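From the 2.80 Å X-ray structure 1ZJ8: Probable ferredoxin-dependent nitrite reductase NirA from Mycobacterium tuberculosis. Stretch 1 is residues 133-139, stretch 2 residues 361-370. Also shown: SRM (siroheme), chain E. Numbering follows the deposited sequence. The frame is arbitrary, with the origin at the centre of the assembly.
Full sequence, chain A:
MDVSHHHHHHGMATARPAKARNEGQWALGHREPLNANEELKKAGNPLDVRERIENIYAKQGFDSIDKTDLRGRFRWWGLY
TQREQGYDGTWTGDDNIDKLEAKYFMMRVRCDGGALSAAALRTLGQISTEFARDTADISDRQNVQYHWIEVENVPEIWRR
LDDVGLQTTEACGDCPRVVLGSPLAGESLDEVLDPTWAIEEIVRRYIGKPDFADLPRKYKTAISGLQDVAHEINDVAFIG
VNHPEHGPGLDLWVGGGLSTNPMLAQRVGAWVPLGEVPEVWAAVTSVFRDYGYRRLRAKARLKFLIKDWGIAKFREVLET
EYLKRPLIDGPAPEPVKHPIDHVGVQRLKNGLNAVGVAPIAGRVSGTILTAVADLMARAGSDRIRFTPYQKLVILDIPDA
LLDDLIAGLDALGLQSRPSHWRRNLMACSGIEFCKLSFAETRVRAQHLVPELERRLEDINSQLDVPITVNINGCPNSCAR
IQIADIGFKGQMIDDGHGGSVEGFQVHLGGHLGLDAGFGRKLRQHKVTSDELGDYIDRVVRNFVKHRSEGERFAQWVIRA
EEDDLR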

# COMPACT_ATOMS: atom_id res chain seq x y z
N ARG A 133 18.38 6.88 -11.25
CA ARG A 133 18.40 8.34 -11.40
C ARG A 133 17.98 9.04 -10.11
O ARG A 133 17.44 10.15 -10.14
N ASP A 134 18.26 8.37 -8.98
CA ASP A 134 18.00 8.87 -7.62
C ASP A 134 16.50 8.88 -7.25
O ASP A 134 16.11 9.47 -6.25
N THR A 135 15.67 8.21 -8.06
CA THR A 135 14.28 8.01 -7.70
C THR A 135 14.19 6.98 -6.57
O THR A 135 14.83 5.93 -6.61
N ALA A 136 13.36 7.29 -5.58
CA ALA A 136 13.03 6.38 -4.50
C ALA A 136 11.76 6.88 -3.82
O ALA A 136 11.76 7.96 -3.26
N ASP A 137 10.68 6.10 -3.91
CA ASP A 137 9.39 6.50 -3.32
C ASP A 137 8.86 5.41 -2.40
O ASP A 137 8.79 4.24 -2.80
N ILE A 138 8.51 5.79 -1.16
CA ILE A 138 8.04 4.83 -0.17
C ILE A 138 6.60 4.63 -0.45
O ILE A 138 5.83 5.56 -0.39
N SER A 139 6.25 3.38 -0.72
CA SER A 139 4.90 3.00 -1.03
C SER A 139 4.08 2.90 0.28
O SER A 139 4.64 2.85 1.38
N ALA A 361 3.91 12.44 0.51
CA ALA A 361 3.38 11.34 -0.27
C ALA A 361 4.46 10.37 -0.65
O ALA A 361 4.56 10.03 -1.80
N GLY A 362 5.31 9.98 0.30
CA GLY A 362 6.31 8.93 0.08
C GLY A 362 7.55 9.31 -0.70
O GLY A 362 8.48 8.50 -0.82
N ARG A 363 7.61 10.54 -1.22
CA ARG A 363 8.70 10.92 -2.14
C ARG A 363 9.98 11.24 -1.40
O ARG A 363 10.03 12.22 -0.67
N VAL A 364 11.00 10.41 -1.61
CA VAL A 364 12.35 10.67 -1.11
C VAL A 364 13.33 10.50 -2.29
O VAL A 364 13.01 10.89 -3.42
N SER A 365 14.53 9.95 -2.05
CA SER A 365 15.56 9.76 -3.07
C SER A 365 16.74 8.96 -2.50
O SER A 365 16.89 8.80 -1.28
N GLY A 366 17.57 8.46 -3.41
CA GLY A 366 18.76 7.70 -3.05
C GLY A 366 19.56 8.51 -2.06
O GLY A 366 19.83 8.04 -0.97
N THR A 367 19.90 9.73 -2.46
CA THR A 367 20.66 10.65 -1.61
C THR A 367 20.06 10.78 -0.24
O THR A 367 20.81 10.87 0.75
N ILE A 368 18.73 10.82 -0.16
CA ILE A 368 18.07 10.99 1.13
C ILE A 368 18.15 9.72 1.98
O ILE A 368 18.46 9.78 3.17
N LEU A 369 17.85 8.57 1.36
CA LEU A 369 17.90 7.30 2.08
C LEU A 369 19.30 7.06 2.65
O LEU A 369 19.47 6.56 3.77
N THR A 370 20.31 7.43 1.86
CA THR A 370 21.68 7.23 2.30
C THR A 370 21.95 8.21 3.42
O THR A 370 22.56 7.85 4.43

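The most unusual feature of this contact is the way one carboxylate, that of Asp134, gathers the first turn of a helix more than 220 residues away in sequence. The CA-to-CB bond of Asp134 points sideways, and chi1 lies between wells at -140°, yet this setting brings the end of the side chain to the start of helix 366-370. There, Thr367 N donates to Asp134 OD1 at 3.1 Å with an N-H...O angle of 138°, and weakly to Asp134 OD2 at 3.5 Å. Thr367 OG1, on an m rotamer, donates to Asp134 OD2 at 3.0 Å. The backbone adds a weak bond from Gly366 N to Asp134 O at 3.3 Å. The lack of a side chain at Gly366 matters here, because an ideal CB would sit 2.4 Å from Asp134 OD1, a clash. Ser365, chi1 p, occupies the N-cap position: its OG accepts a weak capping bond from Ile368 N at 3.4 Å, while its CB packs 3.1 Å from Asp134 O.

A salt bridge lies further along the antiparallel strands, where Asp137 and Arg363 face each other on the same side of the sheet with CA atoms 4.6 Å apart. Asp137 is m, and Arg363 starts t before chi2 leaves the wells at 132°; chi3 is m. The result is a two-pronged salt bridge: Arg363 NH2 to Asp137 OD2 at 2.9 Å and Arg363 NE to Asp137 OD1 at 3.2 Å, with angles of 151° and 161°. Asp137 OD2 lies at the guanidinium edge, near its plane, where the N-H groups point.

Ala136 and Val364 project to the other face, forming a small apolar cluster with Ile138 and Leu369. Val364, chi1 m, presents CG2 to Ile138 CD1 at 3.4 Å and to Ala136 CB at 4.2 Å. Ile138 points its CA-to-CB bond sideways, but its m,p rotamer carries CD1 inward. Leu369 does point toward the strand, and its m,t rotamer places CD1 3.8 Å from Ala136 CB.

Two backbone hydrogen bonds accompany this packing: Val364 N to Ala136 O at 3.1 Å, and Ile138 N to Gly362 O at 2.7 Å with an angle of 167°. Gly362 has positive phi, and an ideal CB there would come 2.2 Å from Ile138 O. Thr135 and Ser139 turn away; Ser139 OG instead approaches siroheme O1B at 3.2 Å, where the proton's acceptor is not settled.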

# COMPACT_ATOMS: atom_id res chain seq x y z
CB ARG A 133 17.56 8.79 -12.60
CG ARG A 133 17.93 8.08 -13.93
CD ARG A 133 17.32 8.80 -15.15
NE ARG A 133 17.16 7.94 -16.33
CZ ARG A 133 17.05 8.38 -17.59
NH1 ARG A 133 17.09 9.68 -17.89
NH2 ARG A 133 16.90 7.50 -18.58
CB ASP A 134 18.64 10.25 -7.38
CG ASP A 134 19.25 10.38 -5.98
OD1 ASP A 134 19.92 9.42 -5.51
OD2 ASP A 134 19.08 11.46 -5.35
CB THR A 135 13.43 7.52 -8.92
OG1 THR A 135 13.94 6.26 -9.41
CG2 THR A 135 13.45 8.56 -10.04
CB ALA A 136 14.17 6.34 -3.51
CB ASP A 137 8.37 6.80 -4.42
CG ASP A 137 8.81 7.95 -5.33
OD1 ASP A 137 9.51 8.87 -4.83
OD2 ASP A 137 8.45 7.93 -6.55
CB ILE A 138 8.12 5.30 1.30
CG1 ILE A 138 9.53 5.17 1.85
CG2 ILE A 138 7.22 4.46 2.21
CD1 ILE A 138 10.36 6.40 1.56
CB SER A 139 4.99 1.66 -1.74
OG SER A 139 5.08 0.58 -0.82
CB ALA A 361 2.72 11.87 -1.52
CB ARG A 363 8.32 12.15 -2.97
CG ARG A 363 9.51 12.75 -3.76
CD ARG A 363 9.21 13.04 -5.22
NE ARG A 363 9.13 11.79 -5.97
CZ ARG A 363 8.68 11.70 -7.22
NH1 ARG A 363 8.30 12.79 -7.88
NH2 ARG A 363 8.60 10.51 -7.82
CB VAL A 364 12.72 9.78 0.15
CG1 VAL A 364 11.88 10.16 1.38
CG2 VAL A 364 12.59 8.28 -0.13
CB SER A 365 16.06 11.11 -3.64
OG SER A 365 16.68 11.95 -2.66
CB THR A 367 20.71 12.07 -2.18
OG1 THR A 367 21.34 12.03 -3.46
CG2 THR A 367 21.49 13.02 -1.27
CB ILE A 368 16.62 11.46 0.99
CG1 ILE A 368 16.62 12.95 0.66
CG2 ILE A 368 15.83 11.23 2.30
CD1 ILE A 368 15.26 13.50 0.34
CB LEU A 369 17.48 6.13 1.16
CG LEU A 369 16.01 6.09 0.73
CD1 LEU A 369 15.76 5.01 -0.32
CD2 LEU A 369 15.11 5.83 1.92
CB THR A 370 22.68 7.31 1.14
OG1 THR A 370 22.26 6.40 0.12
CG2 THR A 370 24.09 6.89 1.58
FE SRM E . -1.27 -0.71 -6.72
CHA SRM E . -1.56 -1.46 -10.04
CHB SRM E . 0.97 1.67 -7.47
CHC SRM E . -0.97 -0.03 -3.56
CHD SRM E . -4.66 -1.27 -6.30
NA SRM E . -0.32 -0.17 -8.39
C1A SRM E . -0.46 -0.67 -9.64
C2A SRM E . 0.65 -0.30 -10.57
CMA SRM E . 1.64 -1.42 -10.64
CDA SRM E . 0.15 0.16 -11.92
CEA SRM E . 0.24 -0.75 -13.10
O3A SRM E . -0.39 -1.81 -13.07
O4A SRM E . 0.93 -0.46 -14.08
C3A SRM E . 1.21 0.88 -9.86
CAA SRM E . 2.70 0.98 -9.91
CBA SRM E . 2.95 1.81 -11.15
CCA SRM E . 4.18 2.64 -10.99
O1A SRM E . 4.41 3.18 -9.89
O2A SRM E . 4.96 2.74 -11.97
C4A SRM E . 0.61 0.79 -8.50
NB SRM E . -0.08 0.48 -5.71
C1B SRM E . 0.82 1.38 -6.11
C2B SRM E . 1.64 1.99 -5.02
CMB SRM E . 3.09 2.19 -5.36
CDB SRM E . 1.05 3.33 -4.72
CEB SRM E . 1.69 4.16 -3.67
O3B SRM E . 2.29 5.23 -3.93
O4B SRM E . 1.63 3.74 -2.51
C3B SRM E . 1.36 1.00 -3.91
CAB SRM E . 2.33 -0.15 -3.95
CBB SRM E . 2.48 -0.81 -2.62
CCB SRM E . 3.27 -2.08 -2.75
O1B SRM E . 4.45 -2.13 -2.41
O2B SRM E . 2.74 -3.11 -3.16
C4B SRM E . 0.04 0.44 -4.39
NC SRM E . -2.55 -0.54 -5.29
C1C SRM E . -2.23 -0.43 -3.98
C2C SRM E . -3.33 -0.38 -3.14
CDC SRM E . -3.41 -0.00 -1.70
CEC SRM E . -3.20 -1.00 -0.63
O3C SRM E . -2.77 -2.14 -0.91
O4C SRM E . -3.49 -0.63 0.52
C3C SRM E . -4.37 -0.68 -3.97
CAC SRM E . -5.75 -0.74 -3.41
CBC SRM E . -6.15 -1.86 -2.47
CCC SRM E . -6.46 -3.10 -3.30
O1C SRM E . -5.54 -3.73 -3.88
O2C SRM E . -7.67 -3.43 -3.39
C4C SRM E . -3.87 -0.85 -5.24
ND SRM E . -2.71 -1.58 -7.85
C1D SRM E . -4.02 -1.51 -7.53
C2D SRM E . -4.78 -1.73 -8.70
CAD SRM E . -6.17 -2.34 -8.66
CBD SRM E . -6.31 -3.82 -8.80
CCD SRM E . -7.61 -4.55 -8.66
O1D SRM E . -7.72 -5.34 -7.69
O2D SRM E . -8.56 -4.36 -9.47
C3D SRM E . -3.88 -1.93 -9.73
CDD SRM E . -4.19 -2.62 -11.03
CED SRM E . -4.30 -4.12 -11.15
O3D SRM E . -3.92 -4.87 -10.25
O4D SRM E . -4.79 -4.64 -12.17
C4D SRM E . -2.60 -1.83 -9.19